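Local coordinates for sulfonate ABC transporter, periplasmic sulfonate-binding protein SsuA (Methylobacillus flagellatus, PDB 3UIF), which probably captures sulfonates or related sulfate esters in the periplasm and delivers them to an ABC transporter for uptake, at residues Y74-L82 against H281-A289; K115-R126 against L143-N154. One frame throughout, in Å; residues are numbered along the deposited sequence. Where two conformers were deposited one is given.

Contact 1 of 2, residues Y74-L82 against H281-A289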
loop_
_atom_site.group_PDB
_atom_site.type_symbol
_atom_site.label_atom_id
_atom_site.label_comp_id
_atom_site.label_asym_id
_atom_site.label_seq_id
_atom_site.Cartn_x
_atom_site.Cartn_y
_atom_site.Cartn_z
ATOM N N TYR A 74 3.158 -7.011 -0.968
ATOM C CA TYR A 74 2.265 -6.253 -1.825
ATOM C C TYR A 74 1.152 -5.627 -1.004
ATOM O O TYR A 74 1.213 -5.658 0.230
ATOM C CB TYR A 74 1.787 -7.103 -3.019
ATOM C CG TYR A 74 0.872 -8.287 -2.743
ATOM C CD1 TYR A 74 0.016 -8.755 -3.749
ATOM C CD2 TYR A 74 0.844 -8.940 -1.509
ATOM C CE1 TYR A 74 -0.832 -9.832 -3.541
ATOM C CE2 TYR A 74 -0.009 -10.017 -1.294
ATOM C CZ TYR A 74 -0.844 -10.460 -2.318
ATOM O OH TYR A 74 -1.693 -11.533 -2.129
ATOM N N GLY A 75 0.162 -5.035 -1.667
ATOM C CA GLY A 75 -0.899 -4.285 -0.989
ATOM C C GLY A 75 -1.910 -5.170 -0.290
ATOM O O GLY A 75 -1.840 -6.388 -0.383
ATOM N N ASP A 76 -2.857 -4.563 0.408
ATOM C CA ASP A 76 -3.857 -5.337 1.144
ATOM C C ASP A 76 -5.043 -5.765 0.298
ATOM O O ASP A 76 -5.793 -6.664 0.685
ATOM C CB ASP A 76 -4.383 -4.559 2.349
ATOM C CG ASP A 76 -4.873 -3.155 1.980
ATOM O OD1 ASP A 76 -5.532 -2.531 2.844
ATOM O OD2 ASP A 76 -4.593 -2.661 0.847
ATOM N N LEU A 77 -5.245 -5.128 -0.845
ATOM C CA LEU A 77 -6.440 -5.483 -1.605
ATOM C C LEU A 77 -6.425 -6.943 -2.137
ATOM O O LEU A 77 -7.333 -7.715 -1.805
ATOM C CB LEU A 77 -6.787 -4.441 -2.673
ATOM C CG LEU A 77 -8.242 -4.559 -3.170
ATOM C CD1 LEU A 77 -9.268 -4.472 -2.041
ATOM C CD2 LEU A 77 -8.536 -3.540 -4.258
ATOM N N PRO A 78 -5.393 -7.332 -2.924
ATOM C CA PRO A 78 -5.359 -8.745 -3.356
ATOM C C PRO A 78 -5.523 -9.818 -2.252
ATOM O O PRO A 78 -6.408 -10.668 -2.385
ATOM C CB PRO A 78 -4.024 -8.853 -4.103
ATOM C CG PRO A 78 -3.857 -7.488 -4.694
ATOM C CD PRO A 78 -4.367 -6.534 -3.635
ATOM N N PRO A 79 -4.707 -9.776 -1.171
ATOM C CA PRO A 79 -4.825 -10.795 -0.123
ATOM C C PRO A 79 -6.192 -10.819 0.555
ATOM O O PRO A 79 -6.670 -11.885 0.934
ATOM C CB PRO A 79 -3.731 -10.425 0.876
ATOM C CG PRO A 79 -3.327 -9.033 0.573
ATOM C CD PRO A 79 -3.671 -8.771 -0.861
ATOM N N ILE A 80 -6.823 -9.663 0.700
ATOM C CA ILE A 80 -8.239 -9.605 1.088
ATOM C C ILE A 80 -9.133 -10.421 0.141
ATOM O O ILE A 80 -9.974 -11.195 0.595
ATOM C CB ILE A 80 -8.752 -8.142 1.202
ATOM C CG1 ILE A 80 -8.195 -7.464 2.470
ATOM C CG2 ILE A 80 -10.278 -8.076 1.171
ATOM C CD1 ILE A 80 -8.307 -5.960 2.481
ATOM N N ILE A 81 -8.940 -10.261 -1.169
ATOM C CA ILE A 81 -9.731 -10.994 -2.176
ATOM C C ILE A 81 -9.461 -12.502 -2.144
ATOM O O ILE A 81 -10.382 -13.301 -2.264
ATOM C CB ILE A 81 -9.534 -10.401 -3.597
ATOM C CG1 ILE A 81 -10.105 -8.977 -3.649
ATOM C CG2 ILE A 81 -10.139 -11.287 -4.681
ATOM C CD1 ILE A 81 -9.457 -8.093 -4.694
ATOM N N LEU A 82 -8.199 -12.874 -1.968
ATOM C CA LEU A 82 -7.797 -14.267 -1.801
ATOM C C LEU A 82 -8.435 -14.906 -0.557
ATOM O O LEU A 82 -9.063 -15.972 -0.635
ATOM C CB LEU A 82 -6.264 -14.356 -1.734
ATOM C CG LEU A 82 -5.603 -15.718 -1.522
ATOM C CD1 LEU A 82 -6.063 -16.725 -2.572
ATOM C CD2 LEU A 82 -4.088 -15.589 -1.499
ATOM N N HIS A 281 -8.595 0.194 9.418
ATOM C CA HIS A 281 -8.383 0.151 7.986
ATOM C C HIS A 281 -8.739 -1.210 7.424
ATOM O O HIS A 281 -9.395 -1.300 6.390
ATOM C CB HIS A 281 -6.939 0.530 7.655
ATOM C CG HIS A 281 -6.574 0.313 6.212
ATOM N ND1 HIS A 281 -6.917 1.186 5.236
ATOM C CD2 HIS A 281 -5.916 -0.748 5.581
ATOM C CE1 HIS A 281 -6.478 0.719 4.040
ATOM N NE2 HIS A 281 -5.870 -0.464 4.255
ATOM N N TYR A 282 -8.321 -2.282 8.094
ATOM C CA TYR A 282 -8.607 -3.641 7.615
ATOM C C TYR A 282 -10.080 -4.064 7.709
ATOM O O TYR A 282 -10.628 -4.625 6.752
ATOM C CB TYR A 282 -7.666 -4.655 8.258
ATOM C CG TYR A 282 -6.368 -4.698 7.504
ATOM C CD1 TYR A 282 -6.212 -5.563 6.417
ATOM C CD2 TYR A 282 -5.303 -3.848 7.842
ATOM C CE1 TYR A 282 -5.031 -5.594 5.698
ATOM C CE2 TYR A 282 -4.119 -3.869 7.121
ATOM C CZ TYR A 282 -3.992 -4.741 6.046
ATOM O OH TYR A 282 -2.835 -4.795 5.308
ATOM N N ARG A 283 -10.707 -3.769 8.842
ATOM C CA ARG A 283 -12.151 -3.858 8.980
ATOM C C ARG A 283 -12.851 -3.079 7.849
ATOM O O ARG A 283 -13.755 -3.596 7.196
ATOM C CB ARG A 283 -12.607 -3.342 10.362
ATOM C CG ARG A 283 -14.128 -3.322 10.524
ATOM C CD ARG A 283 -14.641 -2.628 11.799
ATOM N NE ARG A 283 -14.646 -1.149 11.739
ATOM C CZ ARG A 283 -15.559 -0.405 11.108
ATOM N NH1 ARG A 283 -15.470 0.921 11.137
ATOM N NH2 ARG A 283 -16.567 -0.974 10.445
ATOM N N LYS A 284 -12.427 -1.841 7.611
ATOM C CA LYS A 284 -13.083 -1.010 6.606
ATOM C C LYS A 284 -12.877 -1.571 5.199
ATOM O O LYS A 284 -13.837 -1.696 4.419
ATOM C CB LYS A 284 -12.590 0.427 6.692
ATOM C CG LYS A 284 -13.276 1.249 7.758
ATOM C CD LYS A 284 -12.806 2.691 7.698
ATOM C CE LYS A 284 -13.657 3.596 8.580
ATOM N NZ LYS A 284 -13.394 5.037 8.275
ATOM N N ALA A 285 -11.624 -1.928 4.902
ATOM C CA ALA A 285 -11.240 -2.460 3.611
ATOM C C ALA A 285 -11.955 -3.760 3.271
ATOM O O ALA A 285 -12.319 -3.975 2.117
ATOM C CB ALA A 285 -9.732 -2.641 3.526
ATOM N N VAL A 286 -12.163 -4.632 4.253
ATOM C CA VAL A 286 -12.847 -5.898 3.975
ATOM C C VAL A 286 -14.323 -5.655 3.664
ATOM O O VAL A 286 -14.888 -6.322 2.797
ATOM C CB VAL A 286 -12.632 -6.947 5.085
ATOM C CG1 VAL A 286 -13.561 -8.134 4.912
ATOM C CG2 VAL A 286 -11.189 -7.424 5.063
ATOM N N ALA A 287 -14.929 -4.681 4.345
ATOM C CA ALA A 287 -16.331 -4.299 4.106
ATOM C C ALA A 287 -16.502 -3.728 2.710
ATOM O O ALA A 287 -17.471 -4.078 2.017
ATOM C CB ALA A 287 -16.830 -3.308 5.150
ATOM N N TYR A 288 -15.564 -2.872 2.290
ATOM C CA TYR A 288 -15.601 -2.231 0.974
ATOM C C TYR A 288 -15.365 -3.225 -0.159
ATOM O O TYR A 288 -15.941 -3.100 -1.240
ATOM C CB TYR A 288 -14.576 -1.092 0.900
ATOM C CG TYR A 288 -13.976 -0.875 -0.479
ATOM C CD1 TYR A 288 -12.797 -1.535 -0.863
ATOM C CD2 TYR A 288 -14.583 -0.022 -1.401
ATOM C CE1 TYR A 288 -12.244 -1.353 -2.125
ATOM C CE2 TYR A 288 -14.037 0.172 -2.661
ATOM C CZ TYR A 288 -12.871 -0.496 -3.021
ATOM O OH TYR A 288 -12.321 -0.308 -4.268
ATOM N N ALA A 289 -14.482 -4.195 0.080
ATOM C CA ALA A 289 -14.197 -5.218 -0.928
ATOM C C ALA A 289 -15.465 -5.995 -1.305
ATOM O O ALA A 289 -15.702 -6.294 -2.479
ATOM C CB ALA A 289 -13.124 -6.165 -0.437
#
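Asp76, in the loop before helix 77-82, and His281, on helix 281-289, reach toward each other and join through a His-carboxylate hydrogen bond, a polar link in the buried interior of this periplasmic binding protein fold. Helix 77-82, following the end of strand 71-75 of the six-stranded sheet, crosses helix 281-289 at -63°, with the axes 10.3 Å apart. His281 NE2 donates to Asp76 OD1 over 2.5 Å, arriving on the syn side of the carboxylate, and the two flat groups are nearly coplanar, their planes 15° apart. The imidazole is directed there because its CG stands anti to the backbone N (chi1 171°). Its other nitrogen, ND1, pairs with the carbonyl of Asp197, so the ring is gripped at both nitrogens and its rotation is fixed; with a carbonyl on one side and a carboxylate on the other, the doubly protonated form is likely to be stabilised. With an alanine in place of His281, Asp76 OD1 would probably lose its N-H donor and the Asp197 carbonyl its mate, leaving the buried carboxylate free to turn. Tyr282 walls the same aspartate: its ring has Asp76 OD1 over one face, while its OH lies 3.3 Å from Asp76 CB. Beyond this polar end the interface is apolar and centred on Ile80, whose two branches divide the work. With CG1 placed beside the backbone N, CD1 extends to Ala285 CB at 3.8 Å. CG1 itself meets Val286 CG2 at 4.0 Å, and on the other branch Ile80 CG2 rests against Ala289 CB at 3.8 Å.

Contact 2 of 2, residues K115-R126 against L143-N154. With SO4 (sulfate ion), chain B.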
loop_
_atom_site.group_PDB
_atom_site.type_symbol
_atom_site.label_atom_id
_atom_site.label_comp_id
_atom_site.label_asym_id
_atom_site.label_seq_id
_atom_site.Cartn_x
_atom_site.Cartn_y
_atom_site.Cartn_z
ATOM N N LYS A 115 -18.101 18.436 -2.018
ATOM C CA LYS A 115 -19.486 18.910 -2.033
ATOM C C LYS A 115 -19.813 19.580 -3.361
ATOM O O LYS A 115 -20.854 19.307 -3.956
ATOM C CB LYS A 115 -19.754 19.871 -0.861
ATOM C CG LYS A 115 -19.772 19.206 0.514
ATOM C CD LYS A 115 -20.261 20.126 1.634
ATOM C CE LYS A 115 -19.277 21.251 1.948
ATOM N NZ LYS A 115 -17.973 20.753 2.474
ATOM N N ASP A 116 -18.891 20.419 -3.835
ATOM C CA ASP A 116 -19.082 21.219 -5.044
ATOM C C ASP A 116 -19.153 20.384 -6.318
ATOM O O ASP A 116 -19.465 20.894 -7.394
ATOM C CB ASP A 116 -17.959 22.249 -5.167
ATOM C CG ASP A 116 -17.941 23.245 -4.012
ATOM O OD1 ASP A 116 -19.042 23.634 -3.544
ATOM O OD2 ASP A 116 -16.833 23.649 -3.576
ATOM N N LEU A 117 -18.869 19.098 -6.203
ATOM C CA LEU A 117 -18.807 18.264 -7.385
ATOM C C LEU A 117 -20.048 17.419 -7.533
ATOM O O LEU A 117 -20.105 16.532 -8.395
ATOM C CB LEU A 117 -17.545 17.397 -7.364
ATOM C CG LEU A 117 -16.255 18.212 -7.398
ATOM C CD1 LEU A 117 -15.052 17.296 -7.266
ATOM C CD2 LEU A 117 -16.178 19.062 -8.666
ATOM N N LYS A 118 -21.044 17.697 -6.690
ATOM C CA LYS A 118 -22.338 17.024 -6.768
ATOM C C LYS A 118 -22.912 17.125 -8.177
ATOM O O LYS A 118 -22.960 18.208 -8.757
ATOM C CB LYS A 118 -23.317 17.615 -5.754
ATOM C CG LYS A 118 -23.019 17.260 -4.303
ATOM C CD LYS A 118 -24.224 17.537 -3.419
ATOM C CE LYS A 118 -25.341 16.545 -3.713
ATOM N NZ LYS A 118 -26.563 16.828 -2.912
ATOM N N GLY A 119 -23.313 15.976 -8.716
ATOM C CA GLY A 119 -23.883 15.876 -10.052
ATOM C C GLY A 119 -22.875 16.023 -11.173
ATOM O O GLY A 119 -23.253 16.071 -12.342
ATOM N N LYS A 120 -21.593 16.089 -10.822
ATOM C CA LYS A 120 -20.511 16.254 -11.799
ATOM C C LYS A 120 -19.842 14.934 -12.172
ATOM O O LYS A 120 -20.093 13.901 -11.546
ATOM C CB LYS A 120 -19.456 17.233 -11.270
ATOM C CG LYS A 120 -19.983 18.614 -10.917
ATOM C CD LYS A 120 -20.027 19.543 -12.113
ATOM C CE LYS A 120 -20.520 20.924 -11.709
ATOM N NZ LYS A 120 -20.695 21.780 -12.911
ATOM N N LYS A 121 -19.004 14.987 -13.210
ATOM C CA LYS A 121 -18.170 13.853 -13.657
ATOM C C LYS A 121 -16.850 13.755 -12.881
ATOM O O LYS A 121 -16.040 14.681 -12.904
ATOM C CB LYS A 121 -17.871 13.972 -15.157
ATOM C CG LYS A 121 -18.854 13.243 -16.070
ATOM C CD LYS A 121 -18.761 13.718 -17.519
ATOM C CE LYS A 121 -19.729 14.860 -17.818
ATOM N NZ LYS A 121 -19.342 15.649 -19.027
ATOM N N ILE A 122 -16.648 12.636 -12.187
ATOM C CA ILE A 122 -15.371 12.361 -11.521
ATOM C C ILE A 122 -14.743 11.066 -12.048
ATOM O O ILE A 122 -15.339 9.980 -11.952
ATOM C CB ILE A 122 -15.477 12.358 -9.971
ATOM C CG1 ILE A 122 -16.043 13.691 -9.463
ATOM C CG2 ILE A 122 -14.112 12.113 -9.332
ATOM C CD1 ILE A 122 -16.647 13.628 -8.080
ATOM N N ALA A 123 -13.541 11.218 -12.613
ATOM C CA ALA A 123 -12.725 10.110 -13.107
ATOM C C ALA A 123 -12.106 9.358 -11.935
ATOM O O ALA A 123 -11.355 9.932 -11.138
ATOM C CB ALA A 123 -11.642 10.631 -14.048
ATOM N N LEU A 124 -12.444 8.078 -11.814
ATOM C CA LEU A 124 -11.929 7.252 -10.723
ATOM C C LEU A 124 -11.751 5.812 -11.173
ATOM O O LEU A 124 -12.672 5.213 -11.735
ATOM C CB LEU A 124 -12.874 7.308 -9.521
ATOM C CG LEU A 124 -12.769 6.216 -8.447
ATOM C CD1 LEU A 124 -11.516 6.356 -7.584
ATOM C CD2 LEU A 124 -14.029 6.203 -7.586
ATOM N N HIS A 125 -10.573 5.248 -10.915
ATOM C CA HIS A 125 -10.345 3.860 -11.294
ATOM C C HIS A 125 -10.990 2.891 -10.346
ATOM O O HIS A 125 -10.412 2.524 -9.325
ATOM C CB HIS A 125 -8.865 3.548 -11.466
ATOM C CG HIS A 125 -8.609 2.361 -12.364
ATOM N ND1 HIS A 125 -7.439 1.694 -12.377
ATOM C CD2 HIS A 125 -9.438 1.719 -13.282
ATOM C CE1 HIS A 125 -7.515 0.686 -13.262
ATOM N NE2 HIS A 125 -8.737 0.706 -13.817
ATOM N N ARG A 126 -12.192 2.454 -10.702
ATOM C CA ARG A 126 -12.999 1.590 -9.832
ATOM C C ARG A 126 -12.367 0.235 -9.520
ATOM O O ARG A 126 -11.672 -0.342 -10.355
ATOM C CB ARG A 126 -14.398 1.436 -10.401
ATOM C CG ARG A 126 -15.058 2.795 -10.555
ATOM C CD ARG A 126 -16.547 2.674 -10.767
ATOM N NE ARG A 126 -17.254 2.527 -9.506
ATOM C CZ ARG A 126 -18.572 2.630 -9.389
ATOM N NH1 ARG A 126 -19.322 2.886 -10.460
ATOM N NH2 ARG A 126 -19.137 2.485 -8.197
ATOM N N LEU A 143 -22.542 11.890 1.539
ATOM C CA LEU A 143 -22.829 11.719 0.122
ATOM C C LEU A 143 -22.616 10.270 -0.265
ATOM O O LEU A 143 -22.055 9.488 0.516
ATOM C CB LEU A 143 -21.898 12.592 -0.713
ATOM C CG LEU A 143 -21.801 14.078 -0.390
ATOM C CD1 LEU A 143 -20.665 14.689 -1.194
ATOM C CD2 LEU A 143 -23.128 14.781 -0.677
ATOM N N THR A 144 -23.042 9.930 -1.483
ATOM C CA THR A 144 -22.866 8.590 -2.056
ATOM C C THR A 144 -22.408 8.691 -3.523
ATOM O O THR A 144 -22.377 9.793 -4.101
ATOM C CB THR A 144 -24.182 7.759 -1.937
ATOM O OG1 THR A 144 -24.269 6.804 -3.007
ATOM C CG2 THR A 144 -25.420 8.669 -2.003
ATOM N N PHE A 145 -22.062 7.544 -4.112
ATOM C CA PHE A 145 -21.841 7.421 -5.562
ATOM C C PHE A 145 -23.002 7.938 -6.402
ATOM O O PHE A 145 -22.784 8.521 -7.468
ATOM C CB PHE A 145 -21.534 5.972 -5.934
ATOM C CG PHE A 145 -20.225 5.507 -5.398
ATOM C CD1 PHE A 145 -20.128 5.004 -4.098
ATOM C CD2 PHE A 145 -19.066 5.629 -6.162
ATOM C CE1 PHE A 145 -18.895 4.615 -3.584
ATOM C CE2 PHE A 145 -17.833 5.237 -5.652
ATOM C CZ PHE A 145 -17.750 4.733 -4.368
ATOM N N LYS A 146 -24.225 7.736 -5.910
ATOM C CA LYS A 146 -25.437 8.255 -6.554
ATOM C C LYS A 146 -25.331 9.716 -6.983
ATOM O O LYS A 146 -25.930 10.116 -7.981
ATOM C CB LYS A 146 -26.646 8.095 -5.624
ATOM C CG LYS A 146 -27.034 6.653 -5.318
ATOM C CD LYS A 146 -26.900 5.774 -6.560
ATOM C CE LYS A 146 -27.470 4.376 -6.330
ATOM N NZ LYS A 146 -27.336 3.535 -7.558
ATOM N N ASP A 147 -24.559 10.500 -6.234
ATOM C CA ASP A 147 -24.482 11.949 -6.439
ATOM C C ASP A 147 -23.441 12.392 -7.448
ATOM O O ASP A 147 -23.198 13.594 -7.615
ATOM C CB ASP A 147 -24.191 12.643 -5.119
ATOM C CG ASP A 147 -25.252 12.388 -4.100
ATOM O OD1 ASP A 147 -26.254 11.721 -4.459
ATOM O OD2 ASP A 147 -25.080 12.848 -2.951
ATOM N N PHE A 148 -22.817 11.435 -8.120
ATOM C CA PHE A 148 -21.834 11.778 -9.120
ATOM C C PHE A 148 -21.968 10.868 -10.325
ATOM O O PHE A 148 -22.429 9.730 -10.205
ATOM C CB PHE A 148 -20.437 11.668 -8.521
ATOM C CG PHE A 148 -20.282 12.384 -7.202
ATOM C CD1 PHE A 148 -19.924 13.731 -7.162
ATOM C CD2 PHE A 148 -20.499 11.712 -5.997
ATOM C CE1 PHE A 148 -19.773 14.391 -5.950
ATOM C CE2 PHE A 148 -20.361 12.371 -4.788
ATOM C CZ PHE A 148 -19.994 13.711 -4.762
ATOM N N LYS A 149 -21.597 11.382 -11.492
ATOM C CA LYS A 149 -21.306 10.512 -12.620
ATOM C C LYS A 149 -19.838 10.052 -12.470
ATOM O O LYS A 149 -18.904 10.849 -12.608
ATOM C CB LYS A 149 -21.579 11.213 -13.964
ATOM C CG LYS A 149 -21.488 10.302 -15.193
ATOM C CD LYS A 149 -22.026 10.993 -16.445
ATOM C CE LYS A 149 -22.505 9.989 -17.494
ATOM N NZ LYS A 149 -23.356 10.593 -18.569
ATOM N N ILE A 150 -19.655 8.774 -12.146
ATOM C CA ILE A 150 -18.323 8.193 -12.019
ATOM C C ILE A 150 -17.843 7.625 -13.345
ATOM O O ILE A 150 -18.394 6.644 -13.846
ATOM C CB ILE A 150 -18.257 7.068 -10.951
ATOM C CG1 ILE A 150 -18.974 7.475 -9.651
ATOM C CG2 ILE A 150 -16.808 6.640 -10.710
ATOM C CD1 ILE A 150 -18.347 8.639 -8.916
ATOM N N VAL A 151 -16.802 8.245 -13.891
ATOM C CA VAL A 151 -16.145 7.765 -15.105
ATOM C C VAL A 151 -15.075 6.766 -14.682
ATOM O O VAL A 151 -14.100 7.143 -14.033
ATOM C CB VAL A 151 -15.510 8.932 -15.925
ATOM C CG1 VAL A 151 -15.034 8.461 -17.298
ATOM C CG2 VAL A 151 -16.480 10.102 -16.084
ATOM N N ASN A 152 -15.262 5.494 -15.027
ATOM C CA ASN A 152 -14.295 4.462 -14.652
ATOM C C ASN A 152 -13.138 4.307 -15.664
ATOM O O ASN A 152 -13.289 3.652 -16.702
ATOM C CB ASN A 152 -15.001 3.129 -14.361
ATOM C CG ASN A 152 -14.035 2.009 -14.009
ATOM O OD1 ASN A 152 -12.958 2.237 -13.449
ATOM N ND2 ASN A 152 -14.417 0.785 -14.338
ATOM N N VAL A 153 -11.995 4.918 -15.335
ATOM C CA VAL A 153 -10.795 4.937 -16.188
ATOM C C VAL A 153 -9.506 4.800 -15.365
ATOM O O VAL A 153 -9.456 5.187 -14.193
ATOM C CB VAL A 153 -10.690 6.240 -17.018
ATOM C CG1 VAL A 153 -11.755 6.291 -18.112
ATOM C CG2 VAL A 153 -10.766 7.472 -16.124
ATOM N N ASN A 154 -8.448 4.268 -15.974
ATOM C CA ASN A 154 -7.154 4.250 -15.299
ATOM C C ASN A 154 -6.619 5.687 -15.046
ATOM O O ASN A 154 -7.140 6.651 -15.596
ATOM C CB ASN A 154 -6.147 3.370 -16.053
ATOM C CG ASN A 154 -5.931 3.822 -17.483
ATOM O OD1 ASN A 154 -5.146 4.732 -17.748
ATOM N ND2 ASN A 154 -6.627 3.180 -18.416
HETATM S S SO4 B . -3.961 1.234 -12.154
HETATM O O1 SO4 B . -2.692 2.010 -12.298
HETATM O O2 SO4 B . -3.703 0.173 -11.133
HETATM O O3 SO4 B . -5.095 2.107 -11.740
HETATM O O4 SO4 B . -4.402 0.662 -13.456
HETATM O O HOH W 1 -18.227 3.520 -13.239
#
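Asn154 CA sits over the centre of the His125 ring, 3.8 Å from the centroid. This CH-pi contact covers one face of the imidazole, whose ND1 donates to sulfate O3. Arg128 NE holds the same ion, which probably came from the crystallisation liquor.

Asn154 is itself placed at the N-cap of helix 155-164, its OD1 accepting from Val157 N. Just before it, Asn152 pairs through its side chain: CG anti to the backbone N (chi1 178°) sends OD1 to Arg126 N (2.9 Å), a donor standing above the amide plane. The Arg126 guanidinium slides past Phe145, NH2 lying 3.7 Å from CD2 with the planes 12° apart, and a water joins NH1 to Ile150 O.

Behind these loops, Lys121-Ala123 and Lys149-Val151 pair as two parallel strands of a mixed sheet, 149-151 at its edge, the two strands of a beta-alpha-beta unit connected by helix 130-140. The ladder runs from Lys149 N to Lys120 O, Ile122 N to Lys149 O (2.9 Å), Val151 N to Ile122 O and Leu124 N to Val151 O. A type II turn at 117-120 precedes it, where Gly119 N donates to Asp147 O. On the face carrying Ile122 and Ile150, Ile122 CD1 lies against the Phe148 ring, which Leu138 also touches.

At the sulfate, two N-H donors converging on a tetrahedral oxyanion are consistent with a pocket suited to a sulfonate or sulfate group.

Contact 2 is nested inside the chain loop that contact 1 closes: 74-82 comes first, then 115-126 and 143-154, and finally 281-289. Their centres are 22 Å apart and their nearest atoms about 5 Å, without touching. They belong to different sheets, contact 1 following strand 71-75 of the six-stranded one and contact 2 forming an edge of the five-stranded one, as in the two-lobed periplasmic binding proteins. Helix 130-140 bridges them, since Leu132 packs on Ala285 and Tyr288 while Trp130 and Phe134 cover Leu124; Glu131 bonds Tyr288 and makes a weak ion pair with Arg126. Helix 276-291 thus probably ties the two lobes together.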